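Local coordinates for protein acyl-coenzyme A oxidase acox-1.2 (Caenorhabditis elegans, PDB 5K3J) that catalyses, with FAD, the oxygen-dependent desaturation of five-carbon omega-ascaroside CoA thioesters, the first step of peroxisomal side-chain shortening in pheromone biosynthesis, at residues R444-S449 with S466-K471; E488-R493 with Y565-V570. All coordinates share one frame; numbering follows the deposited sequence.

Contact 1 of 2, residues R444-S449 with S466-K471. With 6QA (~{S}-[2-[3-[[(2~{R})-4-[[[(2~{R},3~{S},4~{R},5~{R})-5-(6-aminopurin-9-yl)-4-oxidanyl-3-phosphonooxy-oxolan-2-yl]methoxy-oxidanyl-phosphoryl]oxy-oxidanyl-phosphoryl]oxy-3,3-dimethyl-2-oxidanyl-butanoyl]amino]propanoylamino]ethyl] 5-[(2~{R},3~{R},5~{R},6~{S})-6-methyl-3,5-bis(oxidanyl)oxan-2-yl]oxypentanethioate), chain E.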
loop_
_atom_site.group_PDB
_atom_site.type_symbol
_atom_site.label_atom_id
_atom_site.label_comp_id
_atom_site.label_asym_id
_atom_site.label_seq_id
_atom_site.Cartn_x
_atom_site.Cartn_y
_atom_site.Cartn_z
ATOM N N ARG A 444 15.016 1.963 23.205
ATOM C CA ARG A 444 15.758 1.480 24.363
ATOM C C ARG A 444 17.150 2.097 24.405
ATOM O O ARG A 444 17.687 2.378 25.475
ATOM C CB ARG A 444 15.854 -0.046 24.346
ATOM C CG ARG A 444 14.555 -0.739 24.699
ATOM C CD ARG A 444 14.795 -1.910 25.630
ATOM N NE ARG A 444 13.571 -2.366 26.283
ATOM C CZ ARG A 444 13.448 -2.532 27.596
ATOM N NH1 ARG A 444 12.301 -2.956 28.109
ATOM N NH2 ARG A 444 14.475 -2.277 28.397
ATOM N N TYR A 445 17.727 2.305 23.227
ATOM C CA TYR A 445 19.037 2.930 23.106
ATOM C C TYR A 445 18.929 4.427 23.347
ATOM O O TYR A 445 19.921 5.089 23.646
ATOM C CB TYR A 445 19.627 2.629 21.728
ATOM C CG TYR A 445 20.750 3.532 21.251
ATOM C CD1 TYR A 445 22.078 3.272 21.581
ATOM C CD2 TYR A 445 20.484 4.620 20.426
ATOM C CE1 TYR A 445 23.104 4.091 21.124
ATOM C CE2 TYR A 445 21.499 5.439 19.968
ATOM C CZ TYR A 445 22.806 5.172 20.318
ATOM O OH TYR A 445 23.817 5.988 19.862
ATOM N N LEU A 446 17.713 4.949 23.221
ATOM C CA LEU A 446 17.447 6.358 23.479
ATOM C C LEU A 446 17.215 6.598 24.968
ATOM O O LEU A 446 17.633 7.624 25.507
ATOM C CB LEU A 446 16.243 6.841 22.668
ATOM C CG LEU A 446 16.458 6.970 21.159
ATOM C CD1 LEU A 446 15.254 7.628 20.494
ATOM C CD2 LEU A 446 17.741 7.738 20.857
ATOM N N VAL A 447 16.547 5.654 25.626
ATOM C CA VAL A 447 16.364 5.720 27.070
ATOM C C VAL A 447 17.713 5.641 27.757
ATOM O O VAL A 447 18.054 6.501 28.560
ATOM C CB VAL A 447 15.458 4.589 27.593
ATOM C CG1 VAL A 447 15.519 4.521 29.116
ATOM C CG2 VAL A 447 14.031 4.789 27.116
ATOM N N LYS A 448 18.483 4.615 27.413
ATOM C CA LYS A 448 19.791 4.406 28.016
ATOM C C LYS A 448 20.732 5.570 27.718
ATOM O O LYS A 448 21.598 5.892 28.528
ATOM C CB LYS A 448 20.396 3.080 27.531
ATOM C CG LYS A 448 21.092 3.128 26.171
ATOM C CD LYS A 448 22.603 3.262 26.339
ATOM C CE LYS A 448 23.332 3.364 25.010
ATOM N NZ LYS A 448 24.788 3.606 25.227
ATOM N N SER A 449 20.568 6.194 26.555
ATOM C CA SER A 449 21.383 7.350 26.201
ATOM C C SER A 449 20.991 8.532 27.076
ATOM O O SER A 449 21.854 9.222 27.620
ATOM C CB SER A 449 21.240 7.699 24.717
ATOM O OG SER A 449 22.126 6.930 23.917
ATOM N N SER A 466 25.186 12.274 20.874
ATOM C CA SER A 466 25.763 13.497 21.439
ATOM C C SER A 466 24.781 14.639 21.689
ATOM O O SER A 466 24.769 15.231 22.769
ATOM C CB SER A 466 26.871 14.011 20.520
ATOM O OG SER A 466 26.990 15.422 20.614
ATOM N N TYR A 467 23.957 14.936 20.687
ATOM C CA TYR A 467 23.071 16.097 20.722
ATOM C C TYR A 467 22.048 16.043 21.853
ATOM O O TYR A 467 21.369 17.032 22.126
ATOM C CB TYR A 467 22.338 16.240 19.382
ATOM C CG TYR A 467 21.198 15.261 19.201
ATOM C CD1 TYR A 467 21.428 13.972 18.736
ATOM C CD2 TYR A 467 19.887 15.626 19.493
ATOM C CE1 TYR A 467 20.385 13.075 18.570
ATOM C CE2 TYR A 467 18.841 14.737 19.332
ATOM C CZ TYR A 467 19.095 13.462 18.870
ATOM O OH TYR A 467 18.054 12.575 18.708
ATOM N N LEU A 468 21.925 14.886 22.494
ATOM C CA LEU A 468 20.957 14.711 23.570
ATOM C C LEU A 468 21.416 15.373 24.867
ATOM O O LEU A 468 20.593 15.848 25.649
ATOM C CB LEU A 468 20.688 13.224 23.808
ATOM C CG LEU A 468 19.928 12.478 22.709
ATOM C CD1 LEU A 468 19.924 10.987 22.992
ATOM C CD2 LEU A 468 18.504 13.000 22.572
ATOM N N ALA A 469 22.724 15.405 25.098
ATOM C CA ALA A 469 23.255 15.988 26.324
ATOM C C ALA A 469 23.335 17.507 26.232
ATOM O O ALA A 469 23.554 18.188 27.232
ATOM C CB ALA A 469 24.622 15.405 26.635
ATOM N N ASP A 470 23.156 18.031 25.025
ATOM C CA ASP A 470 23.248 19.467 24.796
ATOM C C ASP A 470 21.965 20.194 25.154
ATOM O O ASP A 470 21.094 19.667 25.840
ATOM C CB ASP A 470 23.579 19.770 23.331
ATOM C CG ASP A 470 24.892 19.173 22.892
ATOM O OD1 ASP A 470 25.714 18.845 23.773
ATOM O OD2 ASP A 470 25.102 19.040 21.668
ATOM N N LYS A 471 21.879 21.421 24.660
ATOM C CA LYS A 471 20.651 22.195 24.649
ATOM C C LYS A 471 20.834 23.258 23.579
ATOM O O LYS A 471 21.877 23.906 23.514
ATOM C CB LYS A 471 20.360 22.801 26.026
ATOM C CG LYS A 471 21.298 23.929 26.412
ATOM C CD LYS A 471 21.308 24.135 27.911
ATOM C CE LYS A 471 22.072 25.391 28.289
ATOM N NZ LYS A 471 23.485 25.356 27.809
HETATM P P26 6QA E . 16.113 -11.052 21.797
HETATM P P29 6QA E . 17.034 -10.169 24.531
HETATM P P50 6QA E . 18.213 -3.491 26.334
HETATM O O01 6QA E . 15.371 -6.590 0.621
HETATM C C02 6QA E . 16.250 -7.545 1.255
HETATM C C03 6QA E . 15.327 -8.754 1.481
HETATM O O04 6QA E . 15.878 -9.656 2.326
HETATM C C05 6QA E . 15.800 -9.348 3.681
HETATM C C06 6QA E . 15.023 -10.494 4.386
HETATM C C07 6QA E . 15.585 -10.625 5.821
HETATM C C08 6QA E . 15.316 -12.041 6.326
HETATM C C09 6QA E . 14.515 -12.021 7.561
HETATM S S10 6QA E . 15.253 -13.030 8.946
HETATM C C11 6QA E . 15.421 -12.124 10.509
HETATM C C12 6QA E . 14.626 -10.856 10.622
HETATM N N13 6QA E . 13.918 -10.901 11.846
HETATM C C14 6QA E . 14.176 -9.947 12.905
HETATM C C15 6QA E . 13.360 -10.016 14.245
HETATM C C16 6QA E . 14.388 -10.182 15.413
HETATM N N17 6QA E . 14.084 -9.276 16.537
HETATM C C18 6QA E . 14.584 -9.647 17.868
HETATM C C19 6QA E . 14.290 -8.729 19.052
HETATM O O20 6QA E . 13.401 -7.714 18.643
HETATM C C21 6QA E . 15.588 -8.080 19.609
HETATM C C22 6QA E . 15.081 -7.312 20.908
HETATM C C23 6QA E . 16.206 -7.146 18.517
HETATM C C24 6QA E . 16.681 -9.053 20.042
HETATM O O25 6QA E . 16.515 -9.483 21.408
HETATM O O27 6QA E . 14.735 -11.468 21.262
HETATM O O28 6QA E . 16.136 -11.122 23.502
HETATM O O30 6QA E . 18.120 -11.063 25.138
HETATM O O31 6QA E . 17.655 -8.860 23.678
HETATM C C32 6QA E . 17.420 -7.558 24.063
HETATM C C33 6QA E . 18.752 -7.024 24.739
HETATM O O34 6QA E . 19.780 -7.393 24.075
HETATM C C35 6QA E . 20.509 -6.095 23.421
HETATM N N36 6QA E . 20.642 -6.313 21.971
HETATM C C37 6QA E . 19.698 -6.795 21.160
HETATM N N38 6QA E . 20.140 -6.881 19.904
HETATM C C39 6QA E . 21.431 -6.440 19.892
HETATM C C40 6QA E . 21.759 -6.085 21.201
HETATM N N41 6QA E . 23.007 -5.613 21.468
HETATM C C42 6QA E . 23.897 -5.488 20.483
HETATM N N43 6QA E . 23.618 -5.825 19.207
HETATM C C44 6QA E . 22.417 -6.299 18.874
HETATM N N45 6QA E . 22.113 -6.666 17.486
HETATM C C46 6QA E . 19.797 -5.049 23.707
HETATM O O47 6QA E . 20.650 -3.993 24.344
HETATM C C48 6QA E . 18.717 -5.486 24.694
HETATM O O49 6QA E . 18.939 -4.966 25.964
HETATM O O51 6QA E . 17.216 -3.705 27.434
HETATM O O52 6QA E . 17.509 -2.926 25.089
HETATM O O53 6QA E . 19.269 -2.505 26.753
HETATM O O54 6QA E . 16.139 -9.649 25.628
HETATM O O55 6QA E . 17.164 -12.004 21.256
HETATM O O56 6QA E . 15.196 -10.664 18.018
HETATM O O57 6QA E . 15.004 -9.105 12.792
HETATM O O58 6QA E . 13.467 -11.386 7.559
HETATM O O59 6QA E . 15.048 -9.442 0.232
HETATM C C60 6QA E . 16.241 -9.861 -0.442
HETATM C C61 6QA E . 15.720 -10.618 -1.642
HETATM C C62 6QA E . 17.142 -8.642 -0.775
HETATM C C63 6QA E . 17.430 -7.828 0.414
HETATM O O64 6QA E . 18.420 -9.126 -1.319
#
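Leu468 reaches helix 435-450 with a single methyl, its CD1 lying 3.9 Å from CB of Ser449 and 4.5 Å from CD2 of Leu446. Ser449 offers carbon because its hydroxyl is turned back on its own helix: with OG beside the backbone N (chi1 -85°), OG donates to O of Tyr445 at 2.9 Å, almost in line with the carbonyl (169°), and also sits over the centre of one face of the Tyr445 ring. At the start of the same turn, Arg444 points to the substrate. Going outward, its CB is 3.4 Å and its CG 3.7 Å from O52 of the 3'-phosphate of the ascaroside-CoA. A bend at chi2 (-137°) then brings CD against O52, facing O51 as well. NE and CZ stand farther off, 4.1 and 3.9 Å from O51, and NH2 comes back to 3.2 Å from O51, which lies oblique to the guanidinium. Trp516 adds a cation-pi contact, and Arg512 brings a second positive charge nearby. No hydrogen bond crosses between 444-449 and 466-471: loop and helix meet through carbon alone, which sets shape but no direction, while the positive charge of Arg444 is likely to offset the negative charge of the CoA phosphate.

Contact 2 of 2, residues E488-R493 with Y565-V570. With ATP (adenosine-5'-triphosphate), chain H.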
loop_
_atom_site.group_PDB
_atom_site.type_symbol
_atom_site.label_atom_id
_atom_site.label_comp_id
_atom_site.label_asym_id
_atom_site.label_seq_id
_atom_site.Cartn_x
_atom_site.Cartn_y
_atom_site.Cartn_z
ATOM N N GLU A 488 17.436 18.807 16.011
ATOM C CA GLU A 488 18.126 18.371 17.218
ATOM C C GLU A 488 17.181 18.518 18.388
ATOM O O GLU A 488 17.090 17.638 19.244
ATOM C CB GLU A 488 19.395 19.175 17.458
ATOM C CG GLU A 488 20.549 18.775 16.572
ATOM C CD GLU A 488 21.815 19.503 16.947
ATOM O OE1 GLU A 488 21.755 20.311 17.898
ATOM O OE2 GLU A 488 22.861 19.277 16.301
ATOM N N ASN A 489 16.470 19.642 18.409
ATOM C CA ASN A 489 15.298 19.784 19.259
ATOM C C ASN A 489 14.216 18.855 18.709
ATOM O O ASN A 489 14.499 18.032 17.836
ATOM C CB ASN A 489 14.820 21.237 19.306
ATOM C CG ASN A 489 15.952 22.216 19.575
ATOM O OD1 ASN A 489 16.427 22.347 20.704
ATOM N ND2 ASN A 489 16.383 22.917 18.533
ATOM N N MET A 490 12.987 18.974 19.203
ATOM C CA MET A 490 11.930 18.002 18.889
ATOM C C MET A 490 12.359 16.594 19.292
ATOM O O MET A 490 11.763 15.974 20.172
ATOM C CB MET A 490 11.567 18.007 17.397
ATOM C CG MET A 490 11.107 19.327 16.832
ATOM S SD MET A 490 10.552 19.108 15.126
ATOM C CE MET A 490 12.103 18.897 14.266
ATOM N N ALA A 491 13.392 16.095 18.614
ATOM C CA ALA A 491 14.021 14.820 18.939
ATOM C C ALA A 491 14.415 14.760 20.411
ATOM O O ALA A 491 13.854 13.978 21.177
ATOM C CB ALA A 491 15.243 14.598 18.060
ATOM N N ARG A 492 15.386 15.589 20.790
ATOM C CA ARG A 492 15.826 15.713 22.178
ATOM C C ARG A 492 14.645 15.938 23.111
ATOM O O ARG A 492 14.563 15.338 24.183
ATOM C CB ARG A 492 16.822 16.864 22.320
ATOM C CG ARG A 492 17.206 17.190 23.754
ATOM C CD ARG A 492 17.946 18.520 23.850
ATOM N NE ARG A 492 19.071 18.605 22.921
ATOM C CZ ARG A 492 19.088 19.375 21.837
ATOM N NH1 ARG A 492 18.040 20.137 21.543
ATOM N NH2 ARG A 492 20.154 19.390 21.047
ATOM N N ARG A 493 13.741 16.817 22.685
ATOM C CA ARG A 493 12.510 17.110 23.412
ATOM C C ARG A 493 11.749 15.828 23.725
ATOM O O ARG A 493 11.585 15.458 24.887
ATOM C CB ARG A 493 11.626 18.056 22.594
ATOM C CG ARG A 493 10.960 19.180 23.379
ATOM C CD ARG A 493 9.846 18.680 24.286
ATOM N NE ARG A 493 10.305 18.508 25.661
ATOM C CZ ARG A 493 9.498 18.448 26.716
ATOM N NH1 ARG A 493 10.006 18.288 27.931
ATOM N NH2 ARG A 493 8.185 18.552 26.558
ATOM N N TYR A 565 9.902 20.287 3.790
ATOM C CA TYR A 565 8.778 19.363 3.745
ATOM C C TYR A 565 8.739 18.505 5.004
ATOM O O TYR A 565 7.673 18.279 5.576
ATOM C CB TYR A 565 8.856 18.475 2.500
ATOM C CG TYR A 565 7.754 17.440 2.417
ATOM C CD1 TYR A 565 6.525 17.748 1.849
ATOM C CD2 TYR A 565 7.945 16.155 2.909
ATOM C CE1 TYR A 565 5.517 16.804 1.776
ATOM C CE2 TYR A 565 6.944 15.209 2.842
ATOM C CZ TYR A 565 5.732 15.538 2.273
ATOM O OH TYR A 565 4.730 14.599 2.200
ATOM N N GLU A 566 9.905 18.029 5.433
ATOM C CA GLU A 566 9.981 17.168 6.607
ATOM C C GLU A 566 9.602 17.936 7.873
ATOM O O GLU A 566 8.896 17.411 8.733
ATOM C CB GLU A 566 11.383 16.566 6.758
ATOM C CG GLU A 566 11.893 15.795 5.538
ATOM C CD GLU A 566 11.014 14.616 5.148
ATOM O OE1 GLU A 566 10.312 14.067 6.023
ATOM O OE2 GLU A 566 11.029 14.236 3.957
ATOM N N LEU A 567 10.063 19.179 7.972
ATOM C CA LEU A 567 9.805 20.016 9.144
ATOM C C LEU A 567 8.317 20.291 9.336
ATOM O O LEU A 567 7.830 20.405 10.463
ATOM C CB LEU A 567 10.562 21.340 9.028
ATOM C CG LEU A 567 10.554 22.219 10.279
ATOM C CD1 LEU A 567 11.414 21.591 11.365
ATOM C CD2 LEU A 567 11.017 23.636 9.968
ATOM N N LEU A 568 7.603 20.400 8.223
ATOM C CA LEU A 568 6.174 20.675 8.246
ATOM C C LEU A 568 5.390 19.424 8.623
ATOM O O LEU A 568 4.350 19.501 9.281
ATOM C CB LEU A 568 5.721 21.203 6.884
ATOM C CG LEU A 568 4.257 21.608 6.713
ATOM C CD1 LEU A 568 3.794 22.449 7.889
ATOM C CD2 LEU A 568 4.079 22.365 5.407
ATOM N N ASP A 569 5.906 18.268 8.214
ATOM C CA ASP A 569 5.274 16.990 8.517
ATOM C C ASP A 569 5.339 16.696 10.013
ATOM O O ASP A 569 4.569 15.888 10.529
ATOM C CB ASP A 569 5.942 15.862 7.723
ATOM C CG ASP A 569 5.180 14.554 7.813
ATOM O OD1 ASP A 569 3.938 14.582 7.676
ATOM O OD2 ASP A 569 5.820 13.501 8.023
ATOM N N VAL A 570 6.262 17.362 10.701
ATOM C CA VAL A 570 6.469 17.154 12.130
ATOM C C VAL A 570 6.306 18.449 12.922
ATOM O O VAL A 570 6.839 18.579 14.025
ATOM C CB VAL A 570 7.871 16.577 12.417
ATOM C CG1 VAL A 570 8.032 15.218 11.755
ATOM C CG2 VAL A 570 8.950 17.540 11.941
HETATM P PG ATP H . -2.120 17.314 6.367
HETATM O O1G ATP H . -1.625 17.698 7.739
HETATM O O2G ATP H . -2.265 18.480 5.417
HETATM O O3G ATP H . -3.281 16.347 6.352
HETATM P PB ATP H . 0.574 17.125 5.653
HETATM O O1B ATP H . 1.557 16.080 6.124
HETATM O O2B ATP H . 0.543 18.477 6.324
HETATM O O3B ATP H . -0.903 16.490 5.716
HETATM P PA ATP H . -0.083 16.806 2.888
HETATM O O1A ATP H . -1.545 16.825 3.254
HETATM O O2A ATP H . 0.343 17.484 1.609
HETATM O O3A ATP H . 0.857 17.351 4.080
HETATM O "O5'" ATP H . 0.376 15.267 2.793
HETATM C "C5'" ATP H . 1.576 14.929 2.104
HETATM C "C4'" ATP H . 1.297 13.772 1.160
HETATM O "O4'" ATP H . 0.050 13.157 1.489
HETATM C "C3'" ATP H . 1.189 14.276 -0.268
HETATM O "O3'" ATP H . 2.056 13.516 -1.113
HETATM C "C2'" ATP H . -0.241 14.012 -0.682
HETATM O "O2'" ATP H . -0.286 13.524 -2.023
HETATM C "C1'" ATP H . -0.704 12.944 0.293
HETATM N N9 ATP H . -2.173 12.985 0.530
HETATM C C8 ATP H . -2.826 13.678 1.485
HETATM N N7 ATP H . -4.167 13.469 1.407
HETATM C C5 ATP H . -4.388 12.622 0.386
HETATM C C6 ATP H . -5.575 11.988 -0.238
HETATM N N6 ATP H . -6.827 12.222 0.223
HETATM N N1 ATP H . -5.368 11.163 -1.287
HETATM C C2 ATP H . -4.130 10.919 -1.757
HETATM N N3 ATP H . -3.011 11.459 -1.241
HETATM C C4 ATP H . -3.071 12.305 -0.185
#
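Flat groups flank the contact of Met490 with Leu567 and Val570 rather than form it. On the 488-493 side, one face of the Arg492 guanidinium has Glu488 O 3.5 Å above it, displaced toward the rim, while Glu488 OE1 and Asn489 CG lie at its edge in the plane; the ion pair from Arg492 NH2 to Glu488 OE1 is long, at 3.7 Å. Across the contact, the Tyr565 ring has Glu566 OE2 at its edge, in plane. Near that plane too lies C5' of ATP, 3.2 Å from Tyr565 OH. Between these groups the join is apolar. Met490 runs out extended through chi2 (-174°); the bend at chi3 (-74°) then lays SD 3.9 Å from Val570 CG2 and turns CE to within 4.0 Å of Leu567 CD1, still touching Val570. The Met490 side chain crosses both of these at about a right angle, and Tyr573 and Ala574 of the same chain also touch it. With alanine in place of Met490, SD and CE would be lost and the methyls of Val570 and Leu567 would probably face a gap where helix 481-507 now packs against them. Asp569 brings OD1 3.2 Å from O1B of the ATP, a close approach of two oxygens rather than an assigned bond. Its OD2 forms a salt bridge with Arg532, which also pairs with Glu566. The ATP site is completed by His340 and Gln402 of this subunit and by Arg525, Arg528 and Tyr573 of the second subunit. The side chain of Val570 lies about 5 Å from another bound ATP. The arrangement is a kinked helix 481-507 packed on the last turn of helix 549-569 and the residue just beyond it, in the C-terminal helical region of an acyl-CoA oxidase, beside ATP sites shared between the two subunits.

In the fold
Contact 1 closes before contact 2 opens along the chain, and their centres are 16 Å apart on the same side of the chain's centre. Contact 1 joins helix 435-450 to the loop that leads into helix 481-507; contact 2 joins that next helix to the end of helix 549-569. The two meet directly: Tyr467 O probably accepts a hydrogen bond from Arg492 NH2 at 2.9 Å, and Tyr467 OH packs on CB of Ala491. Helix 481-507 is linked through its preceding loop to helix 435-450, which carries Arg444 at the CoA phosphate and Asn435, Met436 and Leu439 at ATP, and by Met490 to the helix carrying Tyr565 and Asp569, consistent with one packed core against both sites.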